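Local coordinates for protein beta-glucoside kinase (Listeria monocytogenes, PDB 4HTL) that uses ATP to phosphorylate cellobiose, giving cellobiose-6'-phosphate, and may also regulate transcription of the cellobiose-PTS operon, at residues L117-D122 and I270-T275; D124-L129 and H240-G245; G137-N142 and G154-M159; N231-F236 and F264-T269. All blocks are in the same frame, centred on the assembly; numbering follows the deposited sequence. Where two conformers were deposited one is given.

How the contacts relate
Contacts 1, 2 and 3 all reach one five-stranded mixed sheet, while contact 4 sets the turn leading into its strand 270-273 against the end of helix 212-236. Contact 2 is its buried interior, where 126-129 and 240-244 run parallel and the chemistry is backbone bonding with apolar side chains. Contact 3, also buried, sets a glycine-rich neighbouring strand against an aromatic ring and has no direct hydrogen bond. At the surface, contact 1 joins edge strand 270-273 to a loop through a lysine salt bridge. Contact 4, partly buried, combines an isoleucine core with a cation-pi pair and water bridges. Ile-241 of contact 2 packs on Ile-233 and Thr-269 of contact 4; contacts 3 and 4 both meet the second subunit.

Contact 1. Residues L117-D122 and I270-T275; sequences LGKGQD and IIETAT
The flat carboxylate of Glu-272 receives Lys-119 NZ at its OE1, on the anti side and 34° out of the carboxylate plane, whereas the peptide carbonyl of Thr-273 meets the same nitrogen in its own plane, on a lone pair. This joins the loop after helix 106-117 to strand 270-273, an outermost strand of a five-stranded mixed sheet in the actin-like ATPase fold of the ROK family. The salt bridge NZ to Glu-272 OE1 measures 2.8 Å, and the bond from Lys-119 NZ to Thr-273 O is equally short. Water 1 accepts a third bond from NZ and donates a weak one to Ala-274 O, so the ammonium is gripped by a charge, a carbonyl and a water. The nearby positive charge would be expected to keep Glu-272 ionised. Beyond CG the lysine chain is extended and crosses the Thr-275 side chain obliquely, CG and CE both 3.7 Å from Thr-275 CG2. On the helix side Glu-114 OE1 takes hydrogen bonds from both Lys-119 N and Thr-275 OG1, linking the two segments a second time. Beside that bond, Thr-275 OG1 lies 3.5 Å from Gly-118 CA.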
loop_
_atom_site.group_PDB
_atom_site.type_symbol
_atom_site.label_atom_id
_atom_site.label_comp_id
_atom_site.label_asym_id
_atom_site.label_seq_id
_atom_site.Cartn_x
_atom_site.Cartn_y
_atom_site.Cartn_z
ATOM N N LEU A 117 -12.650 -12.644 15.018
ATOM C CA LEU A 117 -12.481 -13.218 16.346
ATOM C C LEU A 117 -11.264 -12.718 17.104
ATOM O O LEU A 117 -11.093 -13.039 18.284
ATOM C CB LEU A 117 -12.371 -14.748 16.220
ATOM C CG LEU A 117 -13.603 -15.419 15.604
ATOM C CD1 LEU A 117 -13.308 -16.923 15.379
ATOM C CD2 LEU A 117 -14.903 -15.208 16.418
ATOM N N GLY A 118 -10.422 -11.925 16.453
ATOM C CA GLY A 118 -9.195 -11.540 17.039
ATOM C C GLY A 118 -9.156 -10.066 17.425
ATOM O O GLY A 118 -10.103 -9.546 17.944
ATOM N N LYS A 119 -8.018 -9.429 17.157
ATOM C CA LYS A 119 -7.694 -8.058 17.644
ATOM C C LYS A 119 -8.166 -6.969 16.709
ATOM O O LYS A 119 -8.024 -5.787 17.013
ATOM C CB LYS A 119 -6.176 -7.930 17.848
ATOM C CG LYS A 119 -5.594 -8.833 18.907
ATOM C CD LYS A 119 -4.090 -8.700 18.953
ATOM C CE LYS A 119 -3.454 -9.357 20.138
ATOM N NZ LYS A 119 -1.977 -9.110 20.087
ATOM N N GLY A 120 -8.734 -7.359 15.559
ATOM C CA GLY A 120 -9.155 -6.334 14.564
ATOM C C GLY A 120 -10.668 -6.134 14.500
ATOM O O GLY A 120 -11.181 -5.557 13.529
ATOM N N GLN A 121 -11.406 -6.566 15.518
ATOM C CA GLN A 121 -12.858 -6.558 15.413
ATOM C C GLN A 121 -13.440 -5.159 15.158
ATOM O O GLN A 121 -14.484 -5.011 14.479
ATOM C CB GLN A 121 -13.473 -7.186 16.639
ATOM C CG GLN A 121 -13.215 -8.669 16.737
ATOM C CD GLN A 121 -13.613 -9.237 18.088
ATOM O OE1 GLN A 121 -13.270 -8.644 19.157
ATOM N NE2 GLN A 121 -14.335 -10.387 18.079
ATOM N N ASP A 122 -12.866 -4.159 15.795
ATOM C CA ASP A 122 -13.393 -2.819 15.714
ATOM C C ASP A 122 -12.506 -1.866 14.929
ATOM O O ASP A 122 -12.586 -0.654 15.113
ATOM C CB ASP A 122 -13.676 -2.355 17.124
ATOM C CG ASP A 122 -14.724 -3.253 17.801
ATOM O OD1 ASP A 122 -15.866 -3.301 17.294
ATOM O OD2 ASP A 122 -14.394 -3.970 18.780
ATOM N N ILE A 270 0.327 0.931 16.038
ATOM C CA ILE A 270 0.471 -0.130 17.032
ATOM C C ILE A 270 0.900 -1.414 16.323
ATOM O O ILE A 270 0.310 -1.796 15.344
ATOM C CB ILE A 270 -0.838 -0.351 17.789
ATOM C CG1 ILE A 270 -1.122 0.877 18.679
ATOM C CG2 ILE A 270 -0.797 -1.635 18.655
ATOM C CD1 ILE A 270 -2.560 0.926 19.162
ATOM N N ILE A 271 2.012 -1.989 16.785
ATOM C CA ILE A 271 2.462 -3.305 16.338
ATOM C C ILE A 271 2.293 -4.309 17.465
ATOM O O ILE A 271 2.695 -4.063 18.590
ATOM C CB ILE A 271 3.897 -3.331 15.682
ATOM C CG1 ILE A 271 4.993 -2.968 16.663
ATOM C CG2 ILE A 271 3.943 -2.416 14.439
ATOM C CD1 ILE A 271 6.434 -3.218 16.149
ATOM N N GLU A 272 1.732 -5.464 17.135
ATOM C CA GLU A 272 1.522 -6.528 18.111
ATOM C C GLU A 272 1.313 -7.835 17.371
ATOM O O GLU A 272 1.169 -7.851 16.154
ATOM C CB GLU A 272 0.346 -6.224 19.070
ATOM C CG GLU A 272 -0.966 -6.044 18.419
ATOM C CD GLU A 272 -2.019 -5.635 19.456
ATOM O OE1 GLU A 272 -2.136 -6.347 20.452
ATOM O OE2 GLU A 272 -2.704 -4.596 19.267
ATOM N N THR A 273 1.360 -8.942 18.097
ATOM C CA THR A 273 1.192 -10.218 17.460
ATOM C C THR A 273 -0.227 -10.498 16.966
ATOM O O THR A 273 -1.209 -10.057 17.552
ATOM C CB THR A 273 1.618 -11.378 18.371
ATOM O OG1 THR A 273 0.886 -11.310 19.611
ATOM C CG2 THR A 273 3.167 -11.347 18.597
ATOM N N ALA A 274 -0.305 -11.245 15.877
ATOM C CA ALA A 274 -1.572 -11.777 15.362
ATOM C C ALA A 274 -2.058 -12.847 16.339
ATOM O O ALA A 274 -1.275 -13.406 17.064
ATOM C CB ALA A 274 -1.322 -12.415 13.979
ATOM N N THR A 275 -3.350 -13.141 16.316
ATOM C CA THR A 275 -3.939 -14.185 17.138
ATOM C C THR A 275 -4.335 -15.415 16.289
ATOM O O THR A 275 -4.339 -15.410 15.051
ATOM C CB THR A 275 -5.169 -13.657 17.890
ATOM O OG1 THR A 275 -6.170 -13.237 16.963
ATOM C CG2 THR A 275 -4.837 -12.495 18.866
HETATM O O HOH W 1 -1.523 -11.869 19.811
#

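Contact 2. Residues D124-L129 and H240-G245; sequences DDFLCL and HIFIGG
Leu-129 O is approached by two donors of the facing strand: Gly-244 N gives it a hydrogen bond of 2.9 Å, and Ile-243 CA makes a CA-H...O contact at 3.2 Å. Leu-127 O is held in the same way by Phe-242 N and Ile-241 CA. Returning bonds run from Leu-127 N to His-240 O and from Leu-129 N to Phe-242 O, completing the parallel pairing of strands 126-131 and 240-244 in the middle of the sheet. The short axes diverge by only 17°.

On the face that carries Phe-126, Cys-128, His-240 and Phe-242, the two phenyl rings meet obliquely, their planes at 67° and their centroids 5.4 Å apart. Phe-126 CD2 approaches Phe-242 CD2 to 3.5 Å, at the edge of the Phe-242 ring, and Cys-128 SG also lies at that edge. Helix 106-117 covers part of this face, with Leu-111 on Phe-126 and Cys-128.

The other face is aliphatic. Leu-127 CD1 comes within 4.2 Å of Ile-241 CD1, and Leu-129 CB is the same distance from Ile-241 CG2. Helix 212-236 packs over them, Leu-229 touching Leu-129 and Ile-241, and Leu-232 touching Leu-127. The strands are thus joined through their backbones. The face under helix 212-236 is apolar and belongs to the hydrophobic core of the domain, whereas the aromatic face is mostly apolar but bordered by His-240 and by Glu-114, Lys-119 and Glu-272, which touch Phe-242.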
loop_
_atom_site.group_PDB
_atom_site.type_symbol
_atom_site.label_atom_id
_atom_site.label_comp_id
_atom_site.label_asym_id
_atom_site.label_seq_id
_atom_site.Cartn_x
_atom_site.Cartn_y
_atom_site.Cartn_z
ATOM N N ASP A 124 -11.068 -0.381 11.241
ATOM C CA ASP A 124 -11.291 -0.193 9.793
ATOM C C ASP A 124 -10.029 -0.140 8.932
ATOM O O ASP A 124 -10.126 -0.296 7.726
ATOM C CB ASP A 124 -12.071 1.081 9.567
ATOM C CG ASP A 124 -13.541 0.948 9.936
ATOM O OD1 ASP A 124 -14.109 -0.161 10.095
ATOM O OD2 ASP A 124 -14.133 1.996 10.068
ATOM N N ASP A 125 -8.863 0.037 9.533
ATOM C CA ASP A 125 -7.632 0.173 8.755
ATOM C C ASP A 125 -6.511 -0.521 9.512
ATOM O O ASP A 125 -5.997 0.010 10.497
ATOM C CB ASP A 125 -7.273 1.664 8.559
ATOM C CG ASP A 125 -8.245 2.391 7.678
ATOM O OD1 ASP A 125 -9.205 2.990 8.249
ATOM O OD2 ASP A 125 -8.122 2.267 6.429
ATOM N N PHE A 126 -6.259 -1.785 9.155
ATOM C CA PHE A 126 -5.148 -2.526 9.740
ATOM C C PHE A 126 -4.549 -3.459 8.711
ATOM O O PHE A 126 -5.163 -3.744 7.688
ATOM C CB PHE A 126 -5.562 -3.297 10.987
ATOM C CG PHE A 126 -6.443 -4.504 10.765
ATOM C CD1 PHE A 126 -7.848 -4.373 10.684
ATOM C CD2 PHE A 126 -5.912 -5.763 10.714
ATOM C CE1 PHE A 126 -8.637 -5.466 10.568
ATOM C CE2 PHE A 126 -6.699 -6.866 10.574
ATOM C CZ PHE A 126 -8.091 -6.721 10.532
ATOM N N LEU A 127 -3.306 -3.839 8.961
ATOM C CA LEU A 127 -2.608 -4.778 8.135
ATOM C C LEU A 127 -2.202 -6.011 8.954
ATOM O O LEU A 127 -2.001 -5.946 10.152
ATOM C CB LEU A 127 -1.355 -4.171 7.537
ATOM C CG LEU A 127 -1.465 -2.785 6.879
ATOM C CD1 LEU A 127 -0.090 -2.251 6.455
ATOM C CD2 LEU A 127 -2.414 -2.899 5.654
ATOM N N CYS A 128 -2.058 -7.112 8.241
ATOM C CA CYS A 128 -1.416 -8.315 8.769
ATOM C C CYS A 128 -0.134 -8.627 7.967
ATOM O O CYS A 128 -0.140 -8.761 6.729
ATOM C CB CYS A 128 -2.330 -9.455 8.692
ATOM S SG CYS A 128 -3.774 -9.329 9.775
ATOM N N LEU A 129 0.938 -8.807 8.699
ATOM C CA LEU A 129 2.257 -9.109 8.123
ATOM C C LEU A 129 2.687 -10.461 8.731
ATOM O O LEU A 129 2.729 -10.620 9.945
ATOM C CB LEU A 129 3.219 -8.007 8.480
ATOM C CG LEU A 129 4.718 -8.254 8.196
ATOM C CD1 LEU A 129 4.992 -8.431 6.697
ATOM C CD2 LEU A 129 5.569 -7.152 8.830
ATOM N N HIS A 240 -3.058 -0.296 13.208
ATOM C CA HIS A 240 -2.456 -1.512 13.783
ATOM C C HIS A 240 -1.843 -2.340 12.673
ATOM O O HIS A 240 -2.416 -2.448 11.580
ATOM C CB HIS A 240 -3.488 -2.407 14.472
ATOM C CG HIS A 240 -4.103 -1.811 15.692
ATOM N ND1 HIS A 240 -4.917 -0.725 15.641
ATOM C CD2 HIS A 240 -4.028 -2.185 17.020
ATOM C CE1 HIS A 240 -5.332 -0.430 16.876
ATOM N NE2 HIS A 240 -4.776 -1.315 17.728
ATOM N N ILE A 241 -0.680 -2.912 12.941
ATOM C CA ILE A 241 -0.117 -3.970 12.109
ATOM C C ILE A 241 0.097 -5.174 12.994
ATOM O O ILE A 241 0.864 -5.128 13.967
ATOM C CB ILE A 241 1.211 -3.566 11.431
ATOM C CG1 ILE A 241 0.999 -2.286 10.565
ATOM C CG2 ILE A 241 1.795 -4.720 10.577
ATOM C CD1 ILE A 241 2.269 -1.752 9.935
ATOM N N PHE A 242 -0.584 -6.244 12.639
ATOM C CA PHE A 242 -0.489 -7.500 13.375
ATOM C C PHE A 242 0.530 -8.401 12.721
ATOM O O PHE A 242 0.417 -8.722 11.519
ATOM C CB PHE A 242 -1.846 -8.189 13.469
ATOM C CG PHE A 242 -2.911 -7.340 14.145
ATOM C CD1 PHE A 242 -2.753 -6.928 15.444
ATOM C CD2 PHE A 242 -4.026 -6.879 13.447
ATOM C CE1 PHE A 242 -3.672 -6.113 16.061
ATOM C CE2 PHE A 242 -4.963 -6.094 14.071
ATOM C CZ PHE A 242 -4.787 -5.696 15.357
ATOM N N ILE A 243 1.510 -8.844 13.508
ATOM C CA ILE A 243 2.606 -9.608 12.947
ATOM C C ILE A 243 2.559 -11.034 13.461
ATOM O O ILE A 243 2.378 -11.259 14.660
ATOM C CB ILE A 243 3.986 -8.991 13.260
ATOM C CG1 ILE A 243 4.037 -7.467 12.914
ATOM C CG2 ILE A 243 5.065 -9.795 12.469
ATOM C CD1 ILE A 243 5.341 -6.719 13.267
ATOM N N GLY A 244 2.615 -11.985 12.514
ATOM C CA GLY A 244 2.526 -13.386 12.813
ATOM C C GLY A 244 3.526 -14.200 12.011
ATOM O O GLY A 244 4.423 -13.656 11.371
ATOM N N GLY A 245 3.381 -15.523 12.081
ATOM C CA GLY A 245 4.245 -16.446 11.374
ATOM C C GLY A 245 5.331 -17.026 12.274
ATOM O O GLY A 245 5.341 -16.824 13.492
#

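Contact 3. Residues G137-N142 and G154-M159; sequences GGIFSN and GEFGYM
An inverse gamma turn centred on Glu-155 brings Gly-154 and Phe-156 against the glycine-rich strand at Gly-137, and leads into a short 3-10 segment. The sequence around it, GEFGYM, resembles the E-x-G-H signature of ROK kinases, with Tyr-158 at the histidine position. Gly-137 CA lies over one face of the Phe-156 ring in a CH-pi contact, 3.6 Å from the ring centroid, 22° off the normal and displaced toward the rim. Ile-139 reaches the ring at its edge, with CG1 3.8 Å from Phe-156 CE1, while its CD1 packs against Gly-154 N. The backbones come close, Gly-137 CA lying 3.1 Å from Gly-154 O, yet no direct hydrogen bond joins them. Instead water 2 accepts from Gly-137 N at 3.0 Å and donates to Gly-154 O, bridging the two; Gly-154 O also takes the weak turn bond from Phe-156 N. Strand 135-141 pairs antiparallel with 126-131 through Gly-138 and Cys-128. Phe-156 rests on Leu-232 and Ile-139 on Phe-236, both of helix 212-236, and Leu-235 of the second subunit packs on Ile-139 and Phe-156.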
loop_
_atom_site.group_PDB
_atom_site.type_symbol
_atom_site.label_atom_id
_atom_site.label_comp_id
_atom_site.label_asym_id
_atom_site.label_seq_id
_atom_site.Cartn_x
_atom_site.Cartn_y
_atom_site.Cartn_z
ATOM N N GLY A 137 1.080 -10.962 3.415
ATOM C CA GLY A 137 0.404 -9.742 3.699
ATOM C C GLY A 137 -1.075 -9.862 3.488
ATOM O O GLY A 137 -1.534 -10.532 2.557
ATOM N N GLY A 138 -1.798 -9.144 4.337
ATOM C CA GLY A 138 -3.228 -8.830 4.132
ATOM C C GLY A 138 -3.509 -7.361 4.483
ATOM O O GLY A 138 -2.918 -6.769 5.407
ATOM N N ILE A 139 -4.449 -6.778 3.748
ATOM C CA ILE A 139 -4.797 -5.357 3.874
ATOM C C ILE A 139 -6.285 -5.205 4.181
ATOM O O ILE A 139 -7.129 -5.671 3.416
ATOM C CB ILE A 139 -4.559 -4.602 2.546
ATOM C CG1 ILE A 139 -3.103 -4.741 2.093
ATOM C CG2 ILE A 139 -4.971 -3.115 2.651
ATOM C CD1 ILE A 139 -2.896 -4.564 0.593
ATOM N N PHE A 140 -6.574 -4.438 5.231
ATOM C CA PHE A 140 -7.951 -4.031 5.581
ATOM C C PHE A 140 -7.923 -2.485 5.568
ATOM O O PHE A 140 -7.211 -1.860 6.358
ATOM C CB PHE A 140 -8.341 -4.593 6.936
ATOM C CG PHE A 140 -9.820 -4.785 7.133
ATOM C CD1 PHE A 140 -10.478 -5.813 6.481
ATOM C CD2 PHE A 140 -10.526 -4.015 8.030
ATOM C CE1 PHE A 140 -11.831 -6.009 6.669
ATOM C CE2 PHE A 140 -11.880 -4.237 8.237
ATOM C CZ PHE A 140 -12.516 -5.251 7.576
ATOM N N SER A 141 -8.656 -1.909 4.614
ATOM C CA SER A 141 -8.755 -0.441 4.451
ATOM C C SER A 141 -10.232 -0.069 4.332
ATOM O O SER A 141 -10.995 -0.724 3.631
ATOM C CB SER A 141 -8.029 0.055 3.246
ATOM O OG SER A 141 -6.642 -0.182 3.265
ATOM N N ASN A 142 -10.610 1.019 4.964
ATOM C CA ASN A 142 -12.010 1.439 4.939
ATOM C C ASN A 142 -13.011 0.363 5.296
ATOM O O ASN A 142 -14.142 0.334 4.758
ATOM C CB ASN A 142 -12.433 1.919 3.587
ATOM C CG ASN A 142 -11.802 3.210 3.198
ATOM O OD1 ASN A 142 -11.689 4.116 4.010
ATOM N ND2 ASN A 142 -11.415 3.321 1.932
ATOM N N GLY A 154 -1.573 -7.278 -1.516
ATOM C CA GLY A 154 -1.032 -7.736 -0.258
ATOM C C GLY A 154 0.267 -8.529 -0.327
ATOM O O GLY A 154 0.644 -9.206 0.624
ATOM N N GLU A 155 0.946 -8.450 -1.452
ATOM C CA GLU A 155 2.228 -9.113 -1.663
ATOM C C GLU A 155 3.378 -8.352 -1.017
ATOM O O GLU A 155 4.312 -7.842 -1.677
ATOM C CB GLU A 155 2.482 -9.350 -3.174
ATOM C CG GLU A 155 1.725 -10.482 -3.796
ATOM C CD GLU A 155 2.293 -11.881 -3.477
ATOM O OE1 GLU A 155 3.016 -12.053 -2.464
ATOM O OE2 GLU A 155 2.071 -12.813 -4.303
ATOM N N PHE A 156 3.341 -8.343 0.304
ATOM C CA PHE A 156 4.251 -7.535 1.115
ATOM C C PHE A 156 5.700 -7.986 0.959
ATOM O O PHE A 156 6.610 -7.175 1.065
ATOM C CB PHE A 156 3.898 -7.539 2.598
ATOM C CG PHE A 156 2.588 -6.892 2.978
ATOM C CD1 PHE A 156 1.796 -6.162 2.091
ATOM C CD2 PHE A 156 2.205 -6.949 4.311
ATOM C CE1 PHE A 156 0.597 -5.580 2.522
ATOM C CE2 PHE A 156 1.024 -6.377 4.753
ATOM C CZ PHE A 156 0.218 -5.665 3.857
ATOM N N GLY A 157 5.909 -9.281 0.653
ATOM C CA GLY A 157 7.238 -9.782 0.480
ATOM C C GLY A 157 7.977 -9.285 -0.739
ATOM O O GLY A 157 9.193 -9.471 -0.859
ATOM N N TYR A 158 7.247 -8.681 -1.667
ATOM C CA TYR A 158 7.859 -8.113 -2.878
ATOM C C TYR A 158 8.336 -6.671 -2.683
ATOM O O TYR A 158 8.924 -6.092 -3.602
ATOM C CB TYR A 158 6.889 -8.192 -4.057
ATOM C CG TYR A 158 6.789 -9.560 -4.681
ATOM C CD1 TYR A 158 6.064 -10.588 -4.090
ATOM C CD2 TYR A 158 7.474 -9.839 -5.853
ATOM C CE1 TYR A 158 6.010 -11.836 -4.690
ATOM C CE2 TYR A 158 7.408 -11.077 -6.450
ATOM C CZ TYR A 158 6.681 -12.069 -5.858
ATOM O OH TYR A 158 6.607 -13.309 -6.477
HETATM N N MSE A 159 8.172 -6.093 -1.489
HETATM C CA MSE A 159 8.752 -4.769 -1.284
HETATM C C MSE A 159 10.276 -4.888 -1.310
HETATM O O MSE A 159 10.876 -5.833 -0.778
HETATM C CB MSE A 159 8.370 -4.153 0.050
HETATM C CG MSE A 159 6.866 -3.770 0.214
HETATM SE SE MSE A 159 6.496 -2.847 1.812
HETATM C CE MSE A 159 6.402 -4.334 2.977
HETATM O O HOH W 2 0.919 -12.331 0.788
#

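Contact 4. Residues N231-F236 and F264-T269; sequences NLIYLF and FGLRDT
Ile-233 and Thr-269 form the tight part of this contact, whereas Tyr-234 and Arg-267 form a partly exposed side bridged by water. The motif is a type I' beta turn, Leu-266 to Thr-269, set just before strand 270-273 and packed against the last turns of helix 212-236.

In the tight part, Thr-269 OG1 fits between the branches of Ile-233, 3.5 Å from its CG1 and equally near its CG2. That hydroxyl lies anti to its own carbonyl carbon (chi1 -46°) and donates to Leu-266 O at 2.8 Å, nearly along the C=O axis. Leu-266 O also accepts from Thr-269 N, so the turn is closed twice on one atom. Ile-233 CD1 reaches Leu-266 CD2 at 4.2 Å.

On the looser side the Arg-267 chain slides past Ile-233 and bends at chi3 (55°), which sets NE, and CZ comes to lie over one face of the Tyr-234 ring, offset toward the rim. CZ is 4.5 Å from the ring centroid, a cation-pi contact with the two planes 52° apart. The long ion pair from Arg-267 NH2 to Asp-237 is weak. Arg-152 of the second subunit takes part nearby, bridging to Asp-268 and bonding to Arg-267 O, and Tyr-158 of that subunit stacks on Tyr-234.

Two waters complete this side. Water 3, at the guanidinium edge, accepts from Arg-267 NH1 and donates to Tyr-234 O. Water 4 accepts from Tyr-234 OH at 2.7 Å, in the ring plane, and donates to Phe-264 O and Gly-265 O.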
loop_
_atom_site.group_PDB
_atom_site.type_symbol
_atom_site.label_atom_id
_atom_site.label_comp_id
_atom_site.label_asym_id
_atom_site.label_seq_id
_atom_site.Cartn_x
_atom_site.Cartn_y
_atom_site.Cartn_z
ATOM N N ASN A 231 7.551 1.496 5.187
ATOM C CA ASN A 231 6.837 1.639 3.933
ATOM C C ASN A 231 5.319 1.466 4.141
ATOM O O ASN A 231 4.497 2.232 3.597
ATOM C CB ASN A 231 7.261 0.584 2.908
ATOM C CG ASN A 231 8.633 0.850 2.262
ATOM O OD1 ASN A 231 9.143 1.960 2.292
ATOM N ND2 ASN A 231 9.160 -0.192 1.572
ATOM N N LEU A 232 4.938 0.387 4.821
ATOM C CA LEU A 232 3.522 0.099 5.040
ATOM C C LEU A 232 2.788 1.193 5.816
ATOM O O LEU A 232 1.624 1.507 5.529
ATOM C CB LEU A 232 3.352 -1.248 5.755
ATOM C CG LEU A 232 3.711 -2.515 4.992
ATOM C CD1 LEU A 232 3.731 -3.731 5.901
ATOM C CD2 LEU A 232 2.937 -2.741 3.693
ATOM N N ILE A 233 3.440 1.704 6.841
ATOM C CA ILE A 233 2.884 2.741 7.708
ATOM C C ILE A 233 2.557 3.992 6.884
ATOM O O ILE A 233 1.438 4.471 6.906
ATOM C CB ILE A 233 3.841 3.059 8.872
ATOM C CG1 ILE A 233 3.790 1.897 9.878
ATOM C CG2 ILE A 233 3.517 4.408 9.544
ATOM C CD1 ILE A 233 4.941 1.897 10.850
ATOM N N TYR A 234 3.507 4.411 6.061
ATOM C CA TYR A 234 3.328 5.643 5.266
ATOM C C TYR A 234 2.326 5.440 4.113
ATOM O O TYR A 234 1.579 6.329 3.764
ATOM C CB TYR A 234 4.700 6.198 4.810
ATOM C CG TYR A 234 5.355 6.921 5.982
ATOM C CD1 TYR A 234 6.246 6.302 6.809
ATOM C CD2 TYR A 234 5.082 8.241 6.225
ATOM C CE1 TYR A 234 6.804 6.962 7.887
ATOM C CE2 TYR A 234 5.597 8.905 7.297
ATOM C CZ TYR A 234 6.503 8.275 8.115
ATOM O OH TYR A 234 7.008 8.902 9.232
ATOM N N LEU A 235 2.307 4.244 3.526
ATOM C CA LEU A 235 1.433 3.997 2.436
ATOM C C LEU A 235 -0.037 3.870 2.886
ATOM O O LEU A 235 -0.918 4.521 2.322
ATOM C CB LEU A 235 1.864 2.775 1.625
ATOM C CG LEU A 235 3.208 2.866 0.848
ATOM C CD1 LEU A 235 3.533 1.552 0.137
ATOM C CD2 LEU A 235 3.143 4.010 -0.073
ATOM N N PHE A 236 -0.298 2.985 3.853
ATOM C CA PHE A 236 -1.639 2.628 4.203
ATOM C C PHE A 236 -2.205 3.417 5.393
ATOM O O PHE A 236 -3.431 3.461 5.587
ATOM C CB PHE A 236 -1.692 1.118 4.591
ATOM C CG PHE A 236 -1.506 0.183 3.415
ATOM C CD1 PHE A 236 -2.570 -0.084 2.565
ATOM C CD2 PHE A 236 -0.265 -0.309 3.106
ATOM C CE1 PHE A 236 -2.412 -0.906 1.447
ATOM C CE2 PHE A 236 -0.099 -1.162 2.002
ATOM C CZ PHE A 236 -1.161 -1.423 1.144
ATOM N N PHE A 264 13.363 4.766 13.310
ATOM C CA PHE A 264 12.496 4.875 12.120
ATOM C C PHE A 264 11.249 5.660 12.394
ATOM O O PHE A 264 10.926 6.621 11.643
ATOM C CB PHE A 264 12.189 3.481 11.531
ATOM C CG PHE A 264 13.411 2.797 11.002
ATOM C CD1 PHE A 264 13.794 2.981 9.699
ATOM C CD2 PHE A 264 14.177 1.950 11.808
ATOM C CE1 PHE A 264 14.933 2.378 9.200
ATOM C CE2 PHE A 264 15.308 1.350 11.305
ATOM C CZ PHE A 264 15.690 1.566 10.003
ATOM N N GLY A 265 10.561 5.240 13.440
ATOM C CA GLY A 265 9.397 5.904 13.956
ATOM C C GLY A 265 8.103 5.183 13.614
ATOM O O GLY A 265 7.675 5.163 12.466
ATOM N N LEU A 266 7.485 4.574 14.616
ATOM C CA LEU A 266 6.184 3.955 14.419
ATOM C C LEU A 266 5.071 4.915 14.018
ATOM O O LEU A 266 4.061 4.472 13.478
ATOM C CB LEU A 266 5.765 3.130 15.648
ATOM C CG LEU A 266 6.463 1.764 15.789
ATOM C CD1 LEU A 266 6.344 1.242 17.206
ATOM C CD2 LEU A 266 5.923 0.773 14.736
ATOM N N ARG A 267 5.196 6.203 14.360
ATOM C CA ARG A 267 4.268 7.224 13.899
ATOM C C ARG A 267 2.840 6.874 14.214
ATOM O O ARG A 267 1.964 6.834 13.329
ATOM C CB ARG A 267 4.481 7.536 12.435
ATOM C CG ARG A 267 3.885 8.883 12.092
ATOM C CD ARG A 267 3.388 9.011 10.675
ATOM N NE ARG A 267 2.444 7.987 10.298
ATOM C CZ ARG A 267 1.921 7.880 9.083
ATOM N NH1 ARG A 267 2.197 8.811 8.168
ATOM N NH2 ARG A 267 1.115 6.864 8.802
ATOM N N ASP A 268 2.644 6.558 15.495
ATOM C CA ASP A 268 1.353 6.200 16.099
ATOM C C ASP A 268 0.835 4.757 15.836
ATOM O O ASP A 268 -0.230 4.357 16.365
ATOM C CB ASP A 268 0.287 7.230 15.769
ATOM C CG ASP A 268 0.743 8.656 16.067
ATOM O OD1 ASP A 268 1.018 8.960 17.258
ATOM O OD2 ASP A 268 0.876 9.441 15.087
ATOM N N THR A 269 1.499 4.025 14.962
ATOM C CA THR A 269 1.058 2.694 14.601
ATOM C C THR A 269 1.324 1.750 15.732
ATOM O O THR A 269 2.422 1.759 16.296
ATOM C CB THR A 269 1.802 2.210 13.357
ATOM O OG1 THR A 269 1.822 3.245 12.372
ATOM C CG2 THR A 269 1.177 0.942 12.760
HETATM O O HOH W 3 0.784 7.830 5.903
HETATM O O HOH W 4 8.283 7.476 11.109
#